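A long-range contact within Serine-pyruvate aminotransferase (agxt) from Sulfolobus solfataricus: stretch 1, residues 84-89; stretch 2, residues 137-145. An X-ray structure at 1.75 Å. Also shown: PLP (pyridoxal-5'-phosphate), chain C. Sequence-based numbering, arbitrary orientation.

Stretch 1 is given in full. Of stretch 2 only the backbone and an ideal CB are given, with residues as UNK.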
ATOM      1  N   SER A  84       7.646 -13.576  21.228  1.00 26.30           N
ATOM      2  CA  SER A  84       8.565 -12.646  20.587  1.00 28.45           C
ATOM      3  C   SER A  84      10.059 -12.923  20.818  1.00 27.29           C
ATOM      4  O   SER A  84      10.569 -12.828  21.949  1.00 29.05           O
ATOM      5  CB  SER A  84       8.285 -11.239  21.071  1.00 25.06           C
ATOM      6  OG  SER A  84       9.274 -10.363  20.565  1.00 26.19           O
ATOM      7  N   ASN A  85      10.745 -13.218  19.716  1.00 26.15           N
ATOM      8  CA  ASN A  85      12.192 -13.408  19.721  1.00 24.38           C
ATOM      9  C   ASN A  85      12.994 -12.163  19.396  1.00 24.55           C
ATOM     10  O   ASN A  85      14.218 -12.225  19.323  1.00 30.86           O
ATOM     11  CB  ASN A  85      12.581 -14.526  18.765  1.00 24.81           C
ATOM     12  CG  ASN A  85      11.924 -15.809  19.115  1.00 22.35           C
ATOM     13  OD1 ASN A  85      11.763 -16.120  20.305  1.00 28.38           O
ATOM     14  ND2 ASN A  85      11.508 -16.567  18.112  1.00 24.23           N
ATOM     15  N   GLY A  86      12.327 -11.027  19.213  1.00 24.20           N
ATOM     16  CA  GLY A  86      13.051  -9.792  18.847  1.00 22.12           C
ATOM     17  C   GLY A  86      12.129  -8.726  18.303  1.00 26.61           C
ATOM     18  O   GLY A  86      10.937  -8.757  18.576  1.00 26.15           O
ATOM     19  N   VAL A  87      12.706  -7.761  17.584  1.00 26.42           N
ATOM     20  CA  VAL A  87      11.990  -6.588  17.022  1.00 27.83           C
ATOM     21  C   VAL A  87      10.623  -6.844  16.395  1.00 23.39           C
ATOM     22  O   VAL A  87       9.659  -6.129  16.666  1.00 23.35           O
ATOM     23  CB  VAL A  87      12.897  -5.885  15.931  1.00 31.50           C
ATOM     24  CG1 VAL A  87      12.168  -4.731  15.236  1.00 36.15           C
ATOM     25  CG2 VAL A  87      14.167  -5.403  16.554  1.00 29.40           C
ATOM     26  N   PHE A  88      10.537  -7.831  15.506  1.00 22.33           N
ATOM     27  CA  PHE A  88       9.291  -8.034  14.784  1.00 23.84           C
ATOM     28  C   PHE A  88       8.264  -8.886  15.562  1.00 24.66           C
ATOM     29  O   PHE A  88       7.056  -8.730  15.368  1.00 22.01           O
ATOM     30  CB  PHE A  88       9.557  -8.519  13.352  1.00 25.05           C
ATOM     31  CG  PHE A  88      10.277  -7.493  12.514  1.00 27.34           C
ATOM     32  CD1 PHE A  88       9.573  -6.421  11.962  1.00 26.13           C
ATOM     33  CD2 PHE A  88      11.660  -7.533  12.369  1.00 26.34           C
ATOM     34  CE1 PHE A  88      10.242  -5.432  11.207  1.00 29.50           C
ATOM     35  CE2 PHE A  88      12.340  -6.553  11.636  1.00 29.60           C
ATOM     36  CZ  PHE A  88      11.622  -5.504  11.046  1.00 28.31           C
ATOM     37  N   GLY A  89       8.729  -9.736  16.480  1.00 21.78           N
ATOM     38  CA  GLY A  89       7.820 -10.249  17.517  1.00 21.65           C
ATOM     39  C   GLY A  89       7.234  -9.103  18.334  1.00 22.99           C
ATOM     40  O   GLY A  89       6.029  -9.034  18.587  1.00 24.06           O
ATOM     41  N   UNK A 137      12.712 -14.330  12.878  1.00 24.76           N
ATOM     42  CA  UNK A 137      12.952 -13.019  13.449  1.00 26.18           C
ATOM     43  C   UNK A 137      14.130 -12.341  12.751  1.00 29.35           C
ATOM     44  O   UNK A 137      15.303 -12.635  13.008  1.00 29.89           O
ATOM     45  CB  UNK A 137      13.210 -13.130  14.953  1.00 26.18           C
ATOM     46  N   UNK A 138      13.795 -11.404  11.873  1.00 27.25           N
ATOM     47  CA  UNK A 138      14.738 -10.742  10.983  1.00 26.26           C
ATOM     48  C   UNK A 138      15.823  -9.989  11.735  1.00 25.95           C
ATOM     49  O   UNK A 138      16.936  -9.882  11.240  1.00 25.59           O
ATOM     50  CB  UNK A 138      13.992  -9.779  10.058  1.00 26.26           C
ATOM     51  N   UNK A 139      15.522  -9.508  12.942  1.00 26.22           N
ATOM     52  CA  UNK A 139      16.542  -8.757  13.693  1.00 29.75           C
ATOM     53  C   UNK A 139      17.740  -9.630  14.134  1.00 29.78           C
ATOM     54  O   UNK A 139      18.851  -9.126  14.262  1.00 30.13           O
ATOM     55  CB  UNK A 139      15.898  -8.120  14.926  1.00 29.75           C
ATOM     56  N   UNK A 140      17.512 -10.923  14.331  1.00 28.75           N
ATOM     57  CA  UNK A 140      18.553 -11.795  14.907  1.00 29.79           C
ATOM     58  C   UNK A 140      18.885 -12.991  14.015  1.00 30.38           C
ATOM     59  O   UNK A 140      19.826 -13.731  14.291  1.00 28.02           O
ATOM     60  CB  UNK A 140      18.108 -12.299  16.281  1.00 29.79           C
ATOM     61  N   UNK A 141      18.096 -13.189  12.960  1.00 29.00           N
ATOM     62  CA  UNK A 141      18.232 -14.350  12.076  1.00 27.88           C
ATOM     63  C   UNK A 141      17.867 -15.661  12.751  1.00 32.38           C
ATOM     64  O   UNK A 141      18.370 -16.711  12.389  1.00 27.99           O
ATOM     65  CB  UNK A 141      19.666 -14.437  11.550  1.00 27.88           C
ATOM     66  N   UNK A 142      16.948 -15.597  13.712  1.00 29.43           N
ATOM     67  CA  UNK A 142      16.540 -16.754  14.507  1.00 26.28           C
ATOM     68  C   UNK A 142      15.196 -17.300  14.027  1.00 25.35           C
ATOM     69  O   UNK A 142      14.207 -16.561  13.948  1.00 24.84           O
ATOM     70  CB  UNK A 142      16.459 -16.381  15.989  1.00 26.28           C
ATOM     71  N   UNK A 143      15.164 -18.587  13.682  1.00 22.97           N
ATOM     72  CA  UNK A 143      13.952 -19.252  13.206  1.00 24.34           C
ATOM     73  C   UNK A 143      13.307 -20.011  14.375  1.00 25.70           C
ATOM     74  O   UNK A 143      13.958 -20.832  15.035  1.00 25.42           O
ATOM     75  CB  UNK A 143      14.268 -20.200  12.047  1.00 24.34           C
ATOM     76  N   UNK A 144      12.034 -19.723  14.623  1.00 22.47           N
ATOM     77  CA  UNK A 144      11.265 -20.376  15.669  1.00 23.24           C
ATOM     78  C   UNK A 144      10.803 -21.713  15.089  1.00 27.19           C
ATOM     79  O   UNK A 144      10.398 -21.756  13.924  1.00 27.53           O
ATOM     80  CB  UNK A 144      10.088 -19.516  16.135  1.00 23.24           C
ATOM     81  N   UNK A 145      10.857 -22.811  15.893  1.00 28.48           N
ATOM     82  CA  UNK A 145      10.320 -24.112  15.449  1.00 29.64           C
ATOM     83  C   UNK A 145       8.799 -24.157  15.541  1.00 32.63           C
ATOM     84  O   UNK A 145       8.215 -24.762  16.457  1.00 32.59           O
ATOM     85  CB  UNK A 145      10.917 -25.246  16.284  1.00 29.64           C
TER
HETATM   86  N1  PLP C1189       7.943  -9.123  10.159  1.00 22.35           N
HETATM   87  C2  PLP C1189       9.223  -9.483   9.805  1.00 25.13           C
HETATM   88  C2A PLP C1189       9.782 -10.781  10.327  1.00 25.55           C
HETATM   89  C3  PLP C1189       9.993  -8.660   8.953  1.00 23.99           C
HETATM   90  O3  PLP C1189      11.118  -9.014   8.613  1.00 24.86           O
HETATM   91  C4  PLP C1189       9.460  -7.466   8.454  1.00 26.73           C
HETATM   92  C4A PLP C1189      10.307  -6.615   7.501  1.00 31.91           C
HETATM   93  C5  PLP C1189       8.153  -7.120   8.861  1.00 24.54           C
HETATM   94  C6  PLP C1189       7.387  -7.964   9.692  1.00 21.33           C
HETATM   95  C5A PLP C1189       7.471  -5.861   8.413  1.00 21.58           C
HETATM   96  O4P PLP C1189       7.157  -5.835   7.018  1.00 25.49           O
HETATM   97  P   PLP C1189       6.897  -4.494   6.214  1.00 23.00           P
HETATM   98  O1P PLP C1189       6.625  -5.016   4.837  1.00 19.31           O
HETATM   99  O2P PLP C1189       8.196  -3.772   6.347  1.00 23.75           O
HETATM  100  O3P PLP C1189       5.745  -3.874   6.923  1.00 17.64           O

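At position 137 the CA-to-CB bond points toward stretch 1, with the ideal CB 4.1 Å from Asn85 CB and 4.8 Å from Gly86 N. Beyond it lies the first turn of the helix that follows Gly86, where the amides of Phe88 and Gly89 have no earlier helical carbonyl to bind. A side chain carrying an acceptor would suit, and one long enough to reach these amides, carboxylate or amide, best of all. The residue is Glu137. Its OE2 accepts from Phe88 N at 3.2 Å, nearly in line, and its OE1 accepts from Gly89 N at 3.0 Å; a weak bond from Phe88 N to Glu137 OE1, also 3.2 Å, completes a forked grip on the helix start. Water 1 extends it, donating to Glu137 OE1 at 2.5 Å and accepting from Asn85 N at 2.9 Å.

Position 138 also points toward stretch 1, its ideal CB 4.0 Å from Phe88 CE2, but the cofactor lies nearby as well. A small or medium side chain could pack on the ring, and a hydroxyl could in addition address the phenolic oxygen of the cofactor. Thr138 does both: its CB lies 3.9 Å from Phe88 CE2, and its OG1 forms a very short hydrogen bond, 2.4 Å, with PLP O3. PLP C4 lies over one face of the Phe88 ring.

At 139 the ideal CB is already 3.6 Å from Val87 CG2, so a small residue such as alanine, serine or cysteine fits easily. Ser139 adds a hydroxyl that donates to Glu137 OE2 at 2.7 Å, while its backbone N donates to the same Glu137 OE2 at 3.2 Å. Both bonds help hold the carboxylate in place for the helix. The fit depends on Gly86 too: a CB there would come within 2.6 Å of Ser139 OG and 2.8 Å of Glu137 CG.

Position 140 points toward stretch 1 from farther off, its ideal CB 4.9 Å from Asn85 O; a polar group could approach that carbonyl directly or through water. Thr140 uses water 3, which accepts from Thr140 OG1 and donates to Asn85 O, both at 2.8 Å.

Position 141 has a phi of 68°, which favours glycine, although asparagine or aspartate can also adopt it. Gly141 closes the turn, its N donating to Glu137 O at 2.8 Å.

At 142 the ideal CB is 5.1 Å from Asn85 CB, leaving room for many side chains. Val142 has a branched side chain common in strands, and its O accepts from water 2, which is bound to Asn85 ND2.

Position 143 points away and could take almost anything; Arg143 finds its partners elsewhere in the structure.

Position 144 points toward stretch 1, its ideal CB 3.8 Å from Asn85 ND2, a donor that invites an acceptor. Glu144 provides it: Asn85 ND2 donates to Glu144 OE1 at 3.0 Å.

Position 145 is out of reach, with a phi of -77° that proline tolerates; Pro145 is the N-cap of another helix.

Stretch 2, residues 137-145: ETSTGVREP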
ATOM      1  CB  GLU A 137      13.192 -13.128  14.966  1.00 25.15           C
ATOM      2  CG  GLU A 137      13.561 -11.836  15.662  1.00 27.32           C
ATOM      3  CD  GLU A 137      12.574 -10.714  15.387  1.00 28.59           C
ATOM      4  OE1 GLU A 137      11.368 -10.869  15.714  1.00 27.05           O
ATOM      5  OE2 GLU A 137      13.017  -9.665  14.863  1.00 27.66           O
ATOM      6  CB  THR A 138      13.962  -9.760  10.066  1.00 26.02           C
ATOM      7  OG1 THR A 138      12.870 -10.463   9.488  1.00 32.39           O
ATOM      8  CG2 THR A 138      14.868  -9.182   8.932  1.00 31.00           C
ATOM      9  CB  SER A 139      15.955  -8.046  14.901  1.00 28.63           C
ATOM     10  OG  SER A 139      15.413  -8.995  15.790  1.00 32.94           O
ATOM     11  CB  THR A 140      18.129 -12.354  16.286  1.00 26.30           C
ATOM     12  OG1 THR A 140      16.937 -13.135  16.142  1.00 26.26           O
ATOM     13  CG2 THR A 140      17.906 -11.249  17.328  1.00 30.79           C
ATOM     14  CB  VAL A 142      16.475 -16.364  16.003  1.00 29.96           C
ATOM     15  CG1 VAL A 142      15.757 -17.410  16.822  1.00 28.73           C
ATOM     16  CG2 VAL A 142      17.883 -16.139  16.555  1.00 29.03           C
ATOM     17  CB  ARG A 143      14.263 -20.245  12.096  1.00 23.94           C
ATOM     18  CG  ARG A 143      13.051 -21.004  11.510  1.00 25.01           C
ATOM     19  CD  ARG A 143      13.456 -22.062  10.460  1.00 29.04           C
ATOM     20  NE  ARG A 143      14.500 -22.903  11.025  1.00 30.16           N
ATOM     21  CZ  ARG A 143      15.734 -23.048  10.554  1.00 36.72           C
ATOM     22  NH1 ARG A 143      16.119 -22.464   9.420  1.00 36.66           N
ATOM     23  NH2 ARG A 143      16.590 -23.802  11.239  1.00 34.74           N
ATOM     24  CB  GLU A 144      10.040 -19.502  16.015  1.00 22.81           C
ATOM     25  CG  GLU A 144       9.104 -20.068  17.119  1.00 25.26           C
ATOM     26  CD  GLU A 144       9.682 -20.043  18.527  1.00 26.19           C
ATOM     27  OE1 GLU A 144      10.635 -19.331  18.838  1.00 25.64           O
ATOM     28  OE2 GLU A 144       9.174 -20.781  19.383  1.00 30.45           O
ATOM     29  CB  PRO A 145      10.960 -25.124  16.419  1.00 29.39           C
ATOM     30  CG  PRO A 145      11.267 -24.345  17.648  1.00 29.52           C
ATOM     31  CD  PRO A 145      11.545 -22.906  17.192  1.00 30.95           C
TER
HETATM   32  O   HOH W   1      10.002 -12.583  16.974  1.00 23.20           O
HETATM   33  O   HOH W   2      11.546 -16.221  15.483  1.00 26.03           O
HETATM   34  O   HOH W   3      16.263 -13.999  18.695  1.00 29.13           O
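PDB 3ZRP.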